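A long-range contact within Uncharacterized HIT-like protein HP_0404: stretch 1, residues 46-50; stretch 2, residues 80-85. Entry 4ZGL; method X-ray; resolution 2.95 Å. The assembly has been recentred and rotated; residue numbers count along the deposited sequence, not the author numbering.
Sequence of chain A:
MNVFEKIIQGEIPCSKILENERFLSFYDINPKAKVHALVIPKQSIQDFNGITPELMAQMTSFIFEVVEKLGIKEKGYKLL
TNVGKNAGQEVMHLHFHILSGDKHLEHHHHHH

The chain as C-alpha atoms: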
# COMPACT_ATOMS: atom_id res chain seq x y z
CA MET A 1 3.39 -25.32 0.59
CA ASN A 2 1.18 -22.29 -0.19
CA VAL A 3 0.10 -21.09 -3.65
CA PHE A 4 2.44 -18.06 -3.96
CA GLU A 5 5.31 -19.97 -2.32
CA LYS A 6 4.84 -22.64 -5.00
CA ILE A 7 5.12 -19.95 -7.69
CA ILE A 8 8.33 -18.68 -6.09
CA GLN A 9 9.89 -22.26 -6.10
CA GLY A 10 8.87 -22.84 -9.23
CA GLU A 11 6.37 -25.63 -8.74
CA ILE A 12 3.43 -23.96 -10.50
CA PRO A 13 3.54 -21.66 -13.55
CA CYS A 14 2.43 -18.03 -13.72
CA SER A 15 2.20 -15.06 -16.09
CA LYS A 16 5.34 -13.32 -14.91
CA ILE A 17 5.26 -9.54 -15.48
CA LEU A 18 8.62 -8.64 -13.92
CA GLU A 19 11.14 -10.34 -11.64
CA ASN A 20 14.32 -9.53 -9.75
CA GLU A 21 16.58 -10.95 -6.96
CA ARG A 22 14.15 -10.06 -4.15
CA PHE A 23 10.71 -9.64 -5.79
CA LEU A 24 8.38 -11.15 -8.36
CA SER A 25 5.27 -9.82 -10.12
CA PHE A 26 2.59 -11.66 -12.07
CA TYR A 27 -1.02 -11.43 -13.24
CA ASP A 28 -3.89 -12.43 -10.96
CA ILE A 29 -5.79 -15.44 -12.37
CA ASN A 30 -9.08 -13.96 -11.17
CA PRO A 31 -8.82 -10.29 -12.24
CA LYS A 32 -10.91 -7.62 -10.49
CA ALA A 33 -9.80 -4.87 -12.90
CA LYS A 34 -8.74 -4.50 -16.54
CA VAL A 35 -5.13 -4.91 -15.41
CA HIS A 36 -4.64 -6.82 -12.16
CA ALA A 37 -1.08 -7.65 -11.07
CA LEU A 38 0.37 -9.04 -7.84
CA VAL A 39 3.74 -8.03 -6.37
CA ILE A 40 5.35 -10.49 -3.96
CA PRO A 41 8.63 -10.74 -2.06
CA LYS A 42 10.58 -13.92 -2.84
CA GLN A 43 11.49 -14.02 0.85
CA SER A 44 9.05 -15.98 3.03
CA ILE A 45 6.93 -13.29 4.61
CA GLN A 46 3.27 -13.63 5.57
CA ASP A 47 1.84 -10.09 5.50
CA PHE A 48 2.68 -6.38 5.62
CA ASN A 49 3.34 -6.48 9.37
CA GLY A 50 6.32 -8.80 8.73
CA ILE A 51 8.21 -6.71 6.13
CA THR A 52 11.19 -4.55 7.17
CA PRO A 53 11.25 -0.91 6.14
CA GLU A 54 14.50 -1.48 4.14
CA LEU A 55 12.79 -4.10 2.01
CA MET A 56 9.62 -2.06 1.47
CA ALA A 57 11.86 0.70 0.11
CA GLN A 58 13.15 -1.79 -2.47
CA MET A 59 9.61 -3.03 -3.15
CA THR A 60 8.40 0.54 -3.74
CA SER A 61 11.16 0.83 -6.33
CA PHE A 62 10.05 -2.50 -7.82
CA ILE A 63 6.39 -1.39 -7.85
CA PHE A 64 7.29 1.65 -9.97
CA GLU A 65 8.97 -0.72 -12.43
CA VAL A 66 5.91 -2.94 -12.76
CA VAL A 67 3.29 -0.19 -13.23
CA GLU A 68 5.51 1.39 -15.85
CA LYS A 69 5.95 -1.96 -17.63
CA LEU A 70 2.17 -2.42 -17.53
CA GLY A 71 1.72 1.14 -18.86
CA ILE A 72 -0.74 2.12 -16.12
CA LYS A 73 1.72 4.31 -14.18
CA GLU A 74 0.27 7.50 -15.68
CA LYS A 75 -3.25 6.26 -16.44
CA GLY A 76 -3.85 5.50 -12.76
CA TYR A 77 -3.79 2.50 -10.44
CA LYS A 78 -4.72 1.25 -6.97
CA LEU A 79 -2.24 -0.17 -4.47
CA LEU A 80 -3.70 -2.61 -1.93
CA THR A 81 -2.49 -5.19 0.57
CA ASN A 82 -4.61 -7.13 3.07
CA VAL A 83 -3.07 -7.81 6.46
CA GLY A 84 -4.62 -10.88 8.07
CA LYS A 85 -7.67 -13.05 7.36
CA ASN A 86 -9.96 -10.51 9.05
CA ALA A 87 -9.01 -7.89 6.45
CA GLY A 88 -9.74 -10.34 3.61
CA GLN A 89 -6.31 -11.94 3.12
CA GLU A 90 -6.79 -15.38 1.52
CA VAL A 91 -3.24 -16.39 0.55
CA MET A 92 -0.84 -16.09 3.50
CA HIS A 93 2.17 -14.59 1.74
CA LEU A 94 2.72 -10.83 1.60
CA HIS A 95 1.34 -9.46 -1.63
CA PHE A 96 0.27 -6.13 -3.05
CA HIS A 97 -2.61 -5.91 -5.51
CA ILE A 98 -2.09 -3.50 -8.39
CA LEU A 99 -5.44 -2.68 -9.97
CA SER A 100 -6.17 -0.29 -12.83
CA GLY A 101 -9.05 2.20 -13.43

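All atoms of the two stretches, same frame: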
# COMPACT_ATOMS: atom_id res chain seq x y z
N GLN A 46 4.69 -13.31 5.57
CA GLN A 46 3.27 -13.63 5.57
C GLN A 46 2.35 -12.47 5.21
O GLN A 46 1.34 -12.65 4.53
CB GLN A 46 2.87 -14.19 6.93
CG GLN A 46 1.48 -14.80 6.98
CD GLN A 46 1.19 -15.48 8.29
OE1 GLN A 46 2.09 -16.03 8.92
NE2 GLN A 46 -0.06 -15.45 8.71
N ASP A 47 2.67 -11.28 5.71
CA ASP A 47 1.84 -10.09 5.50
C ASP A 47 2.66 -8.81 5.68
O ASP A 47 3.87 -8.87 5.91
CB ASP A 47 0.63 -10.12 6.44
CG ASP A 47 1.01 -10.21 7.92
OD1 ASP A 47 2.17 -9.90 8.28
OD2 ASP A 47 0.14 -10.58 8.73
N PHE A 48 2.00 -7.66 5.57
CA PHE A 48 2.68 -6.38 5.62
C PHE A 48 3.35 -6.14 6.97
O PHE A 48 4.42 -5.55 7.04
CB PHE A 48 1.71 -5.24 5.32
CG PHE A 48 2.37 -3.90 5.18
CD1 PHE A 48 3.09 -3.58 4.04
CD2 PHE A 48 2.27 -2.96 6.19
CE1 PHE A 48 3.71 -2.35 3.91
CE2 PHE A 48 2.88 -1.72 6.07
CZ PHE A 48 3.60 -1.41 4.92
N ASN A 49 2.73 -6.60 8.04
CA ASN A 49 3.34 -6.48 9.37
C ASN A 49 4.75 -7.07 9.47
O ASN A 49 5.56 -6.59 10.27
CB ASN A 49 2.45 -7.12 10.45
CG ASN A 49 1.26 -6.25 10.80
OD1 ASN A 49 1.23 -5.05 10.51
ND2 ASN A 49 0.26 -6.85 11.43
N GLY A 50 5.04 -8.09 8.67
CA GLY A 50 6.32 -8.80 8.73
C GLY A 50 7.33 -8.42 7.67
O GLY A 50 8.22 -9.20 7.37
N LEU A 80 -2.98 -2.00 -3.04
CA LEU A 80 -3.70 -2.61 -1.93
C LEU A 80 -2.95 -3.82 -1.39
O LEU A 80 -2.42 -4.62 -2.15
CB LEU A 80 -5.09 -3.05 -2.38
CG LEU A 80 -5.94 -3.89 -1.42
CD1 LEU A 80 -6.65 -3.01 -0.40
CD2 LEU A 80 -6.96 -4.72 -2.18
N THR A 81 -2.91 -3.95 -0.06
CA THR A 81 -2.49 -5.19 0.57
C THR A 81 -3.37 -5.46 1.79
O THR A 81 -3.67 -4.55 2.55
CB THR A 81 -0.99 -5.18 0.93
OG1 THR A 81 -0.61 -6.46 1.44
CG2 THR A 81 -0.67 -4.11 1.96
N ASN A 82 -3.79 -6.71 1.94
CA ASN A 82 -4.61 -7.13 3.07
C ASN A 82 -3.75 -7.79 4.13
O ASN A 82 -3.00 -8.72 3.84
CB ASN A 82 -5.69 -8.10 2.59
CG ASN A 82 -6.56 -7.50 1.51
OD1 ASN A 82 -6.57 -7.96 0.37
ND2 ASN A 82 -7.31 -6.47 1.87
N VAL A 83 -3.86 -7.30 5.35
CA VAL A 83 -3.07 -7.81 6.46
C VAL A 83 -3.97 -8.63 7.37
O VAL A 83 -4.75 -8.09 8.16
CB VAL A 83 -2.40 -6.66 7.23
CG1 VAL A 83 -1.41 -7.20 8.25
CG2 VAL A 83 -1.71 -5.71 6.27
N GLY A 84 -3.87 -9.95 7.24
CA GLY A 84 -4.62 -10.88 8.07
C GLY A 84 -5.93 -11.33 7.45
O GLY A 84 -6.50 -10.63 6.61
N LYS A 85 -6.42 -12.49 7.87
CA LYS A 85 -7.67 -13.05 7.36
C LYS A 85 -8.87 -12.14 7.59
O LYS A 85 -9.80 -12.14 6.80
CB LYS A 85 -7.95 -14.42 7.99
CG LYS A 85 -8.39 -14.35 9.45
CD LYS A 85 -8.77 -15.68 10.09
CE LYS A 85 -9.57 -15.56 11.46
NZ LYS A 85 -11.05 -15.84 11.42

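A short loop carrying a one-turn 3-10 segment packs against the end of a β-strand through a small, mainly van der Waals contact centred on Val 83, with no hydrogen bond crossing between the two stretches. Together they bury 219 Å², and the nearest CA atoms across the contact are those of Asp 47 and Val 83, 5.5 Å apart. Val 83 is the last residue of the strand and gives up more surface here than any other residue. Its CA-to-CB bond points sideways to the loop, and with chi1 in the t well its two methyl groups meet different neighbours. CG2 packs against the aliphatic start of Phe 48, 3.6 Å from Phe 48 CB, the one apolar side-chain pair of the contact. CG1 meets polar atoms of the loop, 3.7 Å from Asp 47 OD2 and 3.6 Å from Asn 49 ND2; a methyl group can offer these atoms only van der Waals contact.

Phe 48 starts toward the strand, but its t rotamer carries the ring away, so that CB rather than the ring makes the closest approaches. Two residues back along the strand from Val 83, Thr 81 also points toward the loop and places its methyl CG2 4.3 Å from Phe 48 CB; relative to the ring this methyl sits obliquely. Thr 81 OG1 makes no hydrogen bond to this stretch of loop; it is hydrogen-bonded elsewhere in the structure. Between them, Asn 82 follows the alternation of a strand: its CA-to-CB bond points away, and the side chain comes no nearer to the loop than 7.7 Å.

The loop has its own internal support. Gly 50 N donates a backbone hydrogen bond to Asp 47 O at 3.1 Å, closing the turn around Phe 48 and Asn 49, and a weak one to the side chain at Asp 47 OD1, 3.4 Å away. Asp 47, in the p rotamer, thus directs one carboxylate oxygen to its own turn while OD2 faces the strand. There OD2 stands 4.3 Å from Gly 84 N, too far for a hydrogen bond. Asn 49 begins sideways, yet its amide end swings nearer to Val 83; both OD1 and ND2 find hydrogen-bonding partners elsewhere in the structure.

Just beyond the strand, Gly 84 adopts phi/psi of 94/156°, where a CB would be jammed against the carbonyl O of Val 83. These backbone angles by themselves call for glycine, independently of the nearby loop.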